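Local coordinates for protein five-membered-cyclitol-phosphate synthase (Streptomyces citricolor, PDB 6K96) that binds nicotinamide-adenine-dinucleotide and a sodium ion and is a synthase of the myo-inositol-1-phosphate synthase family with a Rossmann-type dinucleotide-binding domain, at residues W138-Y143 / E160-T165; G316-A321 / S328-H333; G176-G181 / A309-G314; V12-S17 / Q291-A296. All blocks are in the same frame, centred on the assembly; numbering follows the deposited sequence.

Contacts 1, 2 and 3 form a touching group, their centres 12 to 17 Å apart, beside the 153-156 and 179-180 end of the parallel Rossmann-type sheet. Contact 4 stands 21 to 24 Å from them, centre to centre, on the NAD and sodium site. Along the chain contact 1 closes before contact 3 opens, and contact 3 closes before contact 2 opens, while the segments of contacts 3 and 4 alternate. Helix 292-313 serves both of these, its start at the cofactor and its end at the sheet edge, so one helix spans the two regions. NAD also ties contact 1 to contact 4: its adenine reaches helix 137-149 and its pyrophosphate the start of helix 14-31.

Contact 1: residues W138-Y143 / E160-T165; sequences WAAIAY and ELVART. With NAD (nicotinamide-adenine-dinucleotide), chain G.
One methyl group is the hub here: A140 CB, on helix 137-149, sits 3.6 Å from E160 CB and 3.7 Å from V162 CG2, meeting two side chains of the loop after strand 153-156. E160 sets out toward the helix, but its chain bends at chi2 (45°), and the methylene rather than the carboxylate faces the alanine; OE2 is held instead by G135 N and T158 OG1. V162 offers the branch that lies beside its own backbone N. Next to this, I141 CD1 comes to 4.2 Å from L161 O, an apolar tip against the loop backbone. The loop is shaped by a type I beta turn, closed by T165 N to V162 O at 3.2 Å. The guanidinium of R164 reaches back past the turn, with L161 CD1 3.5 Å above its plane, and its NE makes a salt bridge with D182. The same helix also touches the adenine of NAD, with Y143 OH 3.0 Å from N1A. In this Rossmann-type domain, A139, A140 and Y143 pack on Y130 of strand 127-130, while V162 and Y143 share F154 of strand 153-156, so the helix spans both strands and the loop rests on the second.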
# COMPACT_ATOMS: atom_id res chain seq x y z
N TRP B 138 -13.63 8.25 -38.34
CA TRP B 138 -14.67 8.03 -39.38
C TRP B 138 -16.04 7.66 -38.76
O TRP B 138 -17.07 8.11 -39.30
CB TRP B 138 -14.20 7.00 -40.43
CG TRP B 138 -14.04 5.62 -39.88
CD1 TRP B 138 -12.90 5.03 -39.41
CD2 TRP B 138 -15.10 4.66 -39.70
NE1 TRP B 138 -13.17 3.76 -38.95
CE2 TRP B 138 -14.52 3.51 -39.12
CE3 TRP B 138 -16.48 4.67 -39.94
CZ2 TRP B 138 -15.28 2.39 -38.79
CZ3 TRP B 138 -17.23 3.56 -39.62
CH2 TRP B 138 -16.63 2.44 -39.04
N ALA B 139 -16.06 6.86 -37.69
CA ALA B 139 -17.32 6.27 -37.15
C ALA B 139 -18.04 7.33 -36.32
O ALA B 139 -19.25 7.56 -36.55
CB ALA B 139 -17.05 5.04 -36.33
N ALA B 140 -17.31 7.99 -35.43
CA ALA B 140 -17.81 9.10 -34.59
C ALA B 140 -18.48 10.13 -35.52
O ALA B 140 -19.63 10.51 -35.28
CB ALA B 140 -16.65 9.67 -33.80
N ILE B 141 -17.80 10.52 -36.61
CA ILE B 141 -18.40 11.47 -37.60
C ILE B 141 -19.68 10.84 -38.17
O ILE B 141 -20.70 11.51 -38.23
CB ILE B 141 -17.37 11.84 -38.70
CG1 ILE B 141 -16.51 13.04 -38.30
CG2 ILE B 141 -18.04 12.04 -40.05
CD1 ILE B 141 -17.34 14.23 -37.91
N ALA B 142 -19.59 9.57 -38.60
CA ALA B 142 -20.64 8.85 -39.36
C ALA B 142 -21.87 8.68 -38.49
O ALA B 142 -22.92 9.19 -38.90
CB ALA B 142 -20.12 7.53 -39.89
N TYR B 143 -21.77 8.01 -37.34
CA TYR B 143 -22.91 7.87 -36.41
C TYR B 143 -23.47 9.25 -36.06
O TYR B 143 -24.68 9.36 -35.81
CB TYR B 143 -22.52 7.10 -35.14
CG TYR B 143 -22.42 5.62 -35.39
CD1 TYR B 143 -23.56 4.84 -35.47
CD2 TYR B 143 -21.21 5.03 -35.65
CE1 TYR B 143 -23.49 3.49 -35.77
CE2 TYR B 143 -21.12 3.69 -35.97
CZ TYR B 143 -22.26 2.92 -36.04
OH TYR B 143 -22.14 1.59 -36.30
N GLU B 160 -12.61 11.21 -29.93
CA GLU B 160 -12.77 11.64 -31.34
C GLU B 160 -13.41 13.03 -31.38
O GLU B 160 -14.23 13.33 -30.54
CB GLU B 160 -13.52 10.60 -32.17
CG GLU B 160 -12.63 9.49 -32.65
CD GLU B 160 -11.67 8.88 -31.63
OE1 GLU B 160 -10.42 9.12 -31.75
OE2 GLU B 160 -12.17 8.18 -30.71
N LEU B 161 -13.00 13.81 -32.39
CA LEU B 161 -13.54 15.16 -32.70
C LEU B 161 -14.96 14.99 -33.25
O LEU B 161 -15.06 14.34 -34.33
CB LEU B 161 -12.60 15.83 -33.71
CG LEU B 161 -12.24 17.28 -33.36
CD1 LEU B 161 -11.20 17.34 -32.25
CD2 LEU B 161 -11.76 18.06 -34.56
N VAL B 162 -15.98 15.46 -32.51
CA VAL B 162 -17.41 15.54 -32.96
C VAL B 162 -18.00 16.87 -32.48
O VAL B 162 -18.20 17.79 -33.29
CB VAL B 162 -18.27 14.36 -32.48
CG1 VAL B 162 -19.64 14.36 -33.14
CG2 VAL B 162 -17.60 13.03 -32.72
N ALA B 163 -18.30 17.01 -31.19
CA ALA B 163 -18.80 18.29 -30.63
C ALA B 163 -17.73 19.34 -30.88
O ALA B 163 -18.06 20.49 -30.90
CB ALA B 163 -19.14 18.18 -29.18
N ARG B 164 -16.48 18.94 -31.10
CA ARG B 164 -15.39 19.95 -31.17
C ARG B 164 -15.17 20.45 -32.61
O ARG B 164 -14.42 21.46 -32.75
CB ARG B 164 -14.10 19.41 -30.55
CG ARG B 164 -13.92 19.82 -29.09
CD ARG B 164 -12.81 19.08 -28.38
NE ARG B 164 -12.90 17.70 -28.80
CZ ARG B 164 -11.91 16.84 -28.80
NH1 ARG B 164 -10.72 17.22 -28.37
NH2 ARG B 164 -12.11 15.58 -29.18
N THR B 165 -15.74 19.78 -33.64
CA THR B 165 -15.70 20.29 -35.04
C THR B 165 -16.76 21.39 -35.17
O THR B 165 -17.96 21.10 -35.25
CB THR B 165 -15.77 19.21 -36.15
OG1 THR B 165 -17.04 19.34 -36.80
CG2 THR B 165 -15.52 17.78 -35.68
PA NAD G . -15.96 -1.87 -25.25
O1A NAD G . -14.72 -2.29 -25.95
O2A NAD G . -16.40 -2.75 -24.12
O5B NAD G . -17.18 -1.55 -26.20
C5B NAD G . -16.83 -1.38 -27.60
C4B NAD G . -17.93 -1.96 -28.45
O4B NAD G . -17.96 -1.37 -29.79
C3B NAD G . -17.79 -3.47 -28.66
O3B NAD G . -19.07 -4.06 -28.51
C2B NAD G . -17.34 -3.54 -30.12
O2B NAD G . -17.59 -4.86 -30.50
C1B NAD G . -18.24 -2.44 -30.69
N9A NAD G . -17.96 -1.97 -32.03
C8A NAD G . -16.71 -1.97 -32.61
N7A NAD G . -16.69 -1.40 -33.79
C5A NAD G . -18.00 -0.97 -34.00
C6A NAD G . -18.59 -0.29 -35.08
N6A NAD G . -17.91 0.10 -36.16
N1A NAD G . -19.91 0.04 -34.98
C2A NAD G . -20.57 -0.36 -33.87
N3A NAD G . -20.11 -1.02 -32.81
C4A NAD G . -18.79 -1.30 -32.92
O3 NAD G . -15.69 -0.42 -24.67
PN NAD G . -16.27 0.27 -23.34
O1N NAD G . -17.74 0.16 -23.37
O2N NAD G . -15.41 -0.30 -22.25
O5D NAD G . -15.86 1.81 -23.61
C5D NAD G . -16.44 2.47 -24.81
C4D NAD G . -15.70 3.74 -25.09
O4D NAD G . -15.85 4.70 -24.02
C3D NAD G . -14.19 3.52 -25.27
O3D NAD G . -13.75 4.39 -26.29
C2D NAD G . -13.61 4.06 -23.97
O2D NAD G . -12.30 4.60 -24.03
C1D NAD G . -14.55 5.23 -23.69
N1N NAD G . -14.42 5.66 -22.26
C2N NAD G . -14.50 4.67 -21.23
C3N NAD G . -14.19 4.98 -19.91
C7N NAD G . -14.34 3.89 -18.86
O7N NAD G . -14.84 2.81 -19.17
N7N NAD G . -13.91 4.14 -17.63
C4N NAD G . -13.77 6.28 -19.64
C5N NAD G . -13.87 7.26 -20.61
C6N NAD G . -14.11 6.92 -21.93

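Contact 2: residues G316-A321 / S328-H333; sequences GGFSAA and SPAGGH
The ring of F318 receives A330 over one face while P329 CB approaches it obliquely, and the ring of H333 in turn takes P329 CD over a face. P329 and A330 open a type II beta turn that runs from P329 to G332, closed by G332 N to P329 O at 3.1 Å; G331 and G332 both have positive phi. The alanine methyl makes a CH-pi contact, with A330 CB 4.2 Å from the F318 ring centroid and 28° off the ring normal. A330 N lies 4.0 Å above the ring plane, over its centre, so the face is covered by a piece of backbone as well as by the methyl. P329 CB comes to 3.5 Å from F318 CZ, the two side chains running side by side in the same direction. The phenyl ring therefore packs against the first half of a tight turn. F318 reaches it with CG anti to the backbone N (chi1 -177°). On the second ring, P329 CD stands 3.4 Å above the imidazole of H333, displaced toward the rim. Both segments belong to the irregular region between helices 292-313 and 338-353. This region is pinned beside edge strand 179-180 of the Rossmann-type sheet: G317 pairs with V177 and L179, and A330 with G181, through backbone hydrogen bonds. V323 and Y336 also touch F318. Just past the phenylalanine the chain enters a short 3-10 segment through an ST turn, in which S319 OG accepts from A321 N at 3.2 Å with an N-H...O angle of 152°.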
# COMPACT_ATOMS: atom_id res chain seq x y z
N GLY B 316 -30.82 22.80 -28.60
CA GLY B 316 -29.85 22.13 -29.47
C GLY B 316 -28.44 22.65 -29.22
O GLY B 316 -28.28 23.67 -28.52
N GLY B 317 -27.46 21.98 -29.82
CA GLY B 317 -26.05 22.31 -29.63
C GLY B 317 -25.54 21.71 -28.33
O GLY B 317 -26.10 20.72 -27.83
N PHE B 318 -24.45 22.29 -27.85
CA PHE B 318 -23.75 21.82 -26.63
C PHE B 318 -24.47 22.39 -25.39
O PHE B 318 -24.86 23.57 -25.40
CB PHE B 318 -22.27 22.20 -26.70
CG PHE B 318 -21.52 21.67 -25.51
CD1 PHE B 318 -21.31 20.31 -25.38
CD2 PHE B 318 -21.12 22.52 -24.49
CE1 PHE B 318 -20.64 19.82 -24.27
CE2 PHE B 318 -20.48 22.02 -23.37
CZ PHE B 318 -20.21 20.68 -23.27
N SER B 319 -24.66 21.56 -24.37
CA SER B 319 -25.17 22.03 -23.05
C SER B 319 -23.97 22.22 -22.13
O SER B 319 -23.10 21.30 -22.06
CB SER B 319 -26.20 21.13 -22.43
OG SER B 319 -26.50 21.62 -21.12
N ALA B 320 -23.94 23.35 -21.42
CA ALA B 320 -22.88 23.62 -20.44
C ALA B 320 -23.03 22.68 -19.22
O ALA B 320 -22.04 22.45 -18.53
CB ALA B 320 -22.90 25.09 -20.11
N ALA B 321 -24.19 22.08 -18.99
CA ALA B 321 -24.38 21.14 -17.86
C ALA B 321 -23.47 19.93 -18.05
O ALA B 321 -23.35 19.15 -17.13
CB ALA B 321 -25.82 20.68 -17.77
N SER B 328 -13.20 17.01 -23.03
CA SER B 328 -13.01 17.87 -24.22
C SER B 328 -14.34 18.45 -24.67
O SER B 328 -14.82 18.19 -25.77
CB SER B 328 -12.36 17.06 -25.32
OG SER B 328 -11.18 16.39 -24.85
N PRO B 329 -14.99 19.26 -23.82
CA PRO B 329 -16.32 19.76 -24.11
C PRO B 329 -16.15 20.76 -25.24
O PRO B 329 -15.12 21.39 -25.24
CB PRO B 329 -16.74 20.52 -22.84
CG PRO B 329 -15.43 20.93 -22.23
CD PRO B 329 -14.50 19.76 -22.52
N ALA B 330 -17.16 20.89 -26.09
CA ALA B 330 -17.23 21.95 -27.09
C ALA B 330 -16.96 23.29 -26.39
O ALA B 330 -17.61 23.58 -25.35
CB ALA B 330 -18.58 21.88 -27.76
N GLY B 331 -16.01 24.08 -26.91
CA GLY B 331 -15.70 25.45 -26.46
C GLY B 331 -14.57 25.46 -25.45
O GLY B 331 -14.03 26.55 -25.16
N GLY B 332 -14.22 24.29 -24.93
CA GLY B 332 -13.06 24.08 -24.05
C GLY B 332 -13.37 24.49 -22.62
O GLY B 332 -14.09 25.49 -22.42
N HIS B 333 -12.78 23.77 -21.67
CA HIS B 333 -12.90 24.00 -20.20
C HIS B 333 -12.58 25.46 -19.85
O HIS B 333 -13.28 26.06 -19.03
CB HIS B 333 -12.04 22.98 -19.43
CG HIS B 333 -12.68 21.64 -19.28
ND1 HIS B 333 -13.82 21.46 -18.53
CD2 HIS B 333 -12.32 20.41 -19.72
CE1 HIS B 333 -14.15 20.18 -18.53
NE2 HIS B 333 -13.24 19.51 -19.25

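Contact 3: residues G176-G181 / A309-G314; sequences GVPLIG and AARRVG
Apolar packing joins the two segments through P178, whose ring is set against the last turn of helix 292-313. P178 CG lies 3.7 Å from R311 CB and 4.1 Å from A310 CB, so the ring corner meets two successive residues of the helix. P178 CD follows at 3.9 Å from R311 CB. The proline ring and the arginine chain cross obliquely, and the aliphatic root of R311, not its guanidinium, does the touching. The closest approach is to backbone, P178 CG to R311 N at 3.6 Å, so this corner of the ring reaches the helix main chain.

Backbone hydrogen bonding places P178 in the fold. It precedes strand 179-180, the last of the parallel strands in this Rossmann-type sheet; P178 and I180 bond to F154 of the neighbouring strand 153-156, I180 also bonds to N156, and V177 and L179 pair with G317. Both segments contain helix ends as well. G176, with positive phi, terminates helix 166-174 in a Schellman motif, and G314 is the corresponding C-prime residue of helix 292-313. V313 N still bonds to A309 O at 3.1 Å, whereas the bond from G314 N to R311 O, at 3.3 Å, is weak.

Polar interactions of the arginines lead away from P178. R311 has CG anti to its own N (chi1 -175°) and stays extended to NE, which bonds to K151 O; NH1 makes a long, weak ion pair with E126. Outside the two segments, R312 NH1 forms a salt bridge with E126 OE1.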
# COMPACT_ATOMS: atom_id res chain seq x y z
N GLY B 176 -31.99 22.38 -33.94
CA GLY B 176 -32.60 22.14 -32.62
C GLY B 176 -32.22 20.81 -31.99
O GLY B 176 -33.03 20.29 -31.24
N VAL B 177 -31.04 20.28 -32.27
CA VAL B 177 -30.62 18.91 -31.84
C VAL B 177 -29.41 19.06 -30.93
O VAL B 177 -28.46 19.78 -31.28
CB VAL B 177 -30.31 17.97 -33.03
CG1 VAL B 177 -29.78 16.62 -32.58
CG2 VAL B 177 -31.50 17.76 -33.95
N PRO B 178 -29.42 18.39 -29.74
CA PRO B 178 -28.29 18.43 -28.82
C PRO B 178 -27.15 17.57 -29.35
O PRO B 178 -27.39 16.49 -29.86
CB PRO B 178 -28.83 17.86 -27.49
CG PRO B 178 -30.31 17.61 -27.71
CD PRO B 178 -30.51 17.54 -29.21
N LEU B 179 -25.93 18.08 -29.18
CA LEU B 179 -24.67 17.35 -29.48
C LEU B 179 -23.77 17.47 -28.24
O LEU B 179 -23.34 18.60 -27.91
CB LEU B 179 -24.02 17.96 -30.73
CG LEU B 179 -22.66 17.38 -31.16
CD1 LEU B 179 -22.82 15.97 -31.74
CD2 LEU B 179 -21.98 18.28 -32.20
N ILE B 180 -23.49 16.35 -27.57
CA ILE B 180 -22.85 16.33 -26.22
C ILE B 180 -21.52 15.60 -26.33
O ILE B 180 -21.52 14.40 -26.63
CB ILE B 180 -23.80 15.70 -25.18
CG1 ILE B 180 -25.18 16.36 -25.25
CG2 ILE B 180 -23.20 15.74 -23.78
CD1 ILE B 180 -25.20 17.85 -24.97
N GLY B 181 -20.44 16.32 -26.11
CA GLY B 181 -19.09 15.79 -26.31
C GLY B 181 -18.05 16.87 -26.11
O GLY B 181 -18.43 18.01 -25.93
N ALA B 309 -33.46 15.62 -22.15
CA ALA B 309 -34.27 16.72 -21.57
C ALA B 309 -34.13 17.97 -22.45
O ALA B 309 -35.12 18.64 -22.67
CB ALA B 309 -33.87 17.01 -20.16
N ALA B 310 -32.94 18.18 -23.01
CA ALA B 310 -32.60 19.32 -23.90
C ALA B 310 -33.35 19.19 -25.23
O ALA B 310 -33.95 20.18 -25.66
CB ALA B 310 -31.11 19.39 -24.10
N ARG B 311 -33.38 18.01 -25.81
CA ARG B 311 -34.17 17.75 -27.05
C ARG B 311 -35.68 17.96 -26.79
O ARG B 311 -36.37 18.50 -27.68
CB ARG B 311 -33.84 16.37 -27.61
CG ARG B 311 -34.52 16.08 -28.93
CD ARG B 311 -34.10 14.72 -29.44
NE ARG B 311 -34.84 14.35 -30.64
CZ ARG B 311 -35.98 13.68 -30.65
NH1 ARG B 311 -36.57 13.28 -29.53
NH2 ARG B 311 -36.56 13.42 -31.79
N ARG B 312 -36.19 17.51 -25.64
CA ARG B 312 -37.62 17.70 -25.22
C ARG B 312 -37.93 19.20 -25.13
O ARG B 312 -39.01 19.59 -25.55
CB ARG B 312 -37.98 17.06 -23.87
CG ARG B 312 -37.63 15.59 -23.67
CD ARG B 312 -38.82 14.73 -23.29
NE ARG B 312 -38.40 13.35 -23.26
CZ ARG B 312 -37.93 12.70 -22.19
NH1 ARG B 312 -37.56 11.43 -22.31
NH2 ARG B 312 -37.82 13.32 -21.01
N VAL B 313 -36.96 20.00 -24.69
CA VAL B 313 -37.12 21.47 -24.49
C VAL B 313 -36.52 22.27 -25.68
O VAL B 313 -36.60 23.52 -25.65
CB VAL B 313 -36.52 21.80 -23.10
CG1 VAL B 313 -35.59 23.00 -23.07
CG2 VAL B 313 -37.64 21.96 -22.10
N GLY B 314 -35.98 21.58 -26.70
CA GLY B 314 -35.48 22.18 -27.95
C GLY B 314 -34.20 23.01 -27.78
O GLY B 314 -33.95 23.90 -28.61

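Contact 4: residues V12-S17 / Q291-A296; sequences VGNNIS and QDSSNA. With NA (sodium ion), chain H; NAD (nicotinamide-adenine-dinucleotide), chain G.
N15 lies with its amide against the methyl of A296, CG and CB 3.4 Å apart, and passes along the nicotinamide-side phosphate and ribose of NAD. Its first torsion (chi1 -68°) sets CG beside the backbone N, and OD1 ends 2.4 Å from the sodium ion. S293 meets the same ion from the other helix, OG to sodium 2.5 Å, so the two side chains are joined through the metal. NAD supplies two further ligands, O2N at 2.3 Å and O7N at 2.3 Å from sodium, one from the phosphate and one from the nicotinamide amide. S293 OG is also hydrogen-bonded to D264 OD1, a second-shell carboxylate that should help orient the hydroxyl. This is the phosphate-binding turn of a Rossmann-type domain, between strand 5-10 and helix 14-31. G13 occupies the N-cap, with its CA packed closely against NAD O5B. The backbone amides of the first helical turn bind the pyrophosphate: N14 N to NAD O2A is 2.9 Å at 164°, and N15 N to NAD O1N is 2.9 Å at 162°. The positive end of the helix dipole would be expected to stabilise the negative charge of the pyrophosphate. At the start of helix 292-313, D292 O accepts from NAD N7N at 3.0 Å. Beyond it, S294 OG bonds to T280 OG1 of the second subunit.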
# COMPACT_ATOMS: atom_id res chain seq x y z
N VAL B 12 -22.13 -2.03 -28.15
CA VAL B 12 -22.68 -2.72 -26.96
C VAL B 12 -21.54 -3.33 -26.16
O VAL B 12 -21.40 -4.56 -26.14
CB VAL B 12 -23.72 -3.76 -27.37
CG1 VAL B 12 -24.46 -4.30 -26.14
CG2 VAL B 12 -24.64 -3.16 -28.41
N GLY B 13 -20.77 -2.46 -25.52
CA GLY B 13 -19.59 -2.82 -24.73
C GLY B 13 -19.85 -2.92 -23.23
O GLY B 13 -21.00 -3.05 -22.77
N ASN B 14 -18.74 -2.96 -22.50
CA ASN B 14 -18.73 -2.90 -21.02
C ASN B 14 -19.60 -1.71 -20.58
O ASN B 14 -20.46 -1.93 -19.72
CB ASN B 14 -17.30 -2.94 -20.52
CG ASN B 14 -16.75 -4.34 -20.61
OD1 ASN B 14 -17.53 -5.29 -20.60
ND2 ASN B 14 -15.44 -4.47 -20.67
N ASN B 15 -19.48 -0.55 -21.22
CA ASN B 15 -20.20 0.68 -20.78
C ASN B 15 -21.73 0.44 -20.77
O ASN B 15 -22.45 1.00 -19.86
CB ASN B 15 -19.77 1.90 -21.60
CG ASN B 15 -18.34 2.37 -21.39
OD1 ASN B 15 -17.55 1.74 -20.67
ND2 ASN B 15 -17.99 3.48 -22.04
N ILE B 16 -22.26 -0.32 -21.71
CA ILE B 16 -23.73 -0.50 -21.88
C ILE B 16 -24.16 -1.67 -21.01
O ILE B 16 -25.29 -1.67 -20.53
CB ILE B 16 -24.13 -0.76 -23.33
CG1 ILE B 16 -23.56 0.28 -24.30
CG2 ILE B 16 -25.65 -0.86 -23.44
CD1 ILE B 16 -23.97 1.68 -23.96
N SER B 17 -23.29 -2.64 -20.78
CA SER B 17 -23.54 -3.71 -19.76
C SER B 17 -23.79 -3.04 -18.44
O SER B 17 -24.81 -3.33 -17.83
CB SER B 17 -22.40 -4.67 -19.65
OG SER B 17 -22.64 -5.57 -18.60
N GLN B 291 -14.49 -0.28 -10.67
CA GLN B 291 -15.16 -1.02 -11.79
C GLN B 291 -15.13 -0.08 -12.99
O GLN B 291 -16.02 0.75 -13.07
CB GLN B 291 -16.66 -1.25 -11.66
CG GLN B 291 -17.13 -2.62 -11.30
CD GLN B 291 -16.52 -3.87 -11.88
OE1 GLN B 291 -16.55 -4.86 -11.18
NE2 GLN B 291 -15.99 -3.89 -13.10
N ASP B 292 -14.11 -0.19 -13.85
CA ASP B 292 -13.80 0.85 -14.89
C ASP B 292 -15.10 1.28 -15.60
O ASP B 292 -15.36 2.47 -15.67
CB ASP B 292 -12.70 0.38 -15.85
CG ASP B 292 -12.12 1.49 -16.70
OD1 ASP B 292 -12.00 2.58 -16.15
OD2 ASP B 292 -11.86 1.26 -17.94
N SER B 293 -15.96 0.36 -15.99
CA SER B 293 -17.16 0.72 -16.78
C SER B 293 -18.31 1.28 -15.92
O SER B 293 -19.29 1.84 -16.53
CB SER B 293 -17.61 -0.45 -17.58
OG SER B 293 -16.72 -0.66 -18.65
N SER B 294 -18.24 1.18 -14.60
CA SER B 294 -19.11 1.97 -13.68
C SER B 294 -18.61 3.41 -13.74
O SER B 294 -19.46 4.32 -13.65
CB SER B 294 -19.13 1.43 -12.23
OG SER B 294 -19.92 0.23 -12.12
N ASN B 295 -17.31 3.62 -13.92
CA ASN B 295 -16.75 4.99 -14.00
C ASN B 295 -17.28 5.63 -15.26
O ASN B 295 -17.28 6.84 -15.30
CB ASN B 295 -15.22 5.02 -14.00
CG ASN B 295 -14.57 5.39 -12.69
OD1 ASN B 295 -15.24 5.75 -11.73
ND2 ASN B 295 -13.25 5.33 -12.64
N ALA B 296 -17.67 4.86 -16.28
CA ALA B 296 -18.30 5.39 -17.51
C ALA B 296 -19.75 5.66 -17.20
O ALA B 296 -20.17 6.76 -17.36
CB ALA B 296 -18.19 4.39 -18.64
NA NA H . -15.37 0.81 -20.21
PA NAD G . -15.96 -1.87 -25.25
O1A NAD G . -14.72 -2.29 -25.95
O2A NAD G . -16.40 -2.75 -24.12
O5B NAD G . -17.18 -1.55 -26.20
C5B NAD G . -16.83 -1.38 -27.60
C4B NAD G . -17.93 -1.96 -28.45
O4B NAD G . -17.96 -1.37 -29.79
C3B NAD G . -17.79 -3.47 -28.66
O3B NAD G . -19.07 -4.06 -28.51
C2B NAD G . -17.34 -3.54 -30.12
O2B NAD G . -17.59 -4.86 -30.50
C1B NAD G . -18.24 -2.44 -30.69
N9A NAD G . -17.96 -1.97 -32.03
C8A NAD G . -16.71 -1.97 -32.61
N7A NAD G . -16.69 -1.40 -33.79
C5A NAD G . -18.00 -0.97 -34.00
C6A NAD G . -18.59 -0.29 -35.08
N6A NAD G . -17.91 0.10 -36.16
N1A NAD G . -19.91 0.04 -34.98
C2A NAD G . -20.57 -0.36 -33.87
N3A NAD G . -20.11 -1.02 -32.81
C4A NAD G . -18.79 -1.30 -32.92
O3 NAD G . -15.69 -0.42 -24.67
PN NAD G . -16.27 0.27 -23.34
O1N NAD G . -17.74 0.16 -23.37
O2N NAD G . -15.41 -0.30 -22.25
O5D NAD G . -15.86 1.81 -23.61
C5D NAD G . -16.44 2.47 -24.81
C4D NAD G . -15.70 3.74 -25.09
O4D NAD G . -15.85 4.70 -24.02
C3D NAD G . -14.19 3.52 -25.27
O3D NAD G . -13.75 4.39 -26.29
C2D NAD G . -13.61 4.06 -23.97
O2D NAD G . -12.30 4.60 -24.03
C1D NAD G . -14.55 5.23 -23.69
N1N NAD G . -14.42 5.66 -22.26
C2N NAD G . -14.50 4.67 -21.23
C3N NAD G . -14.19 4.98 -19.91
C7N NAD G . -14.34 3.89 -18.86
O7N NAD G . -14.84 2.81 -19.17
N7N NAD G . -13.91 4.14 -17.63
C4N NAD G . -13.77 6.28 -19.64
C5N NAD G . -13.87 7.26 -20.61
C6N NAD G . -14.11 6.92 -21.93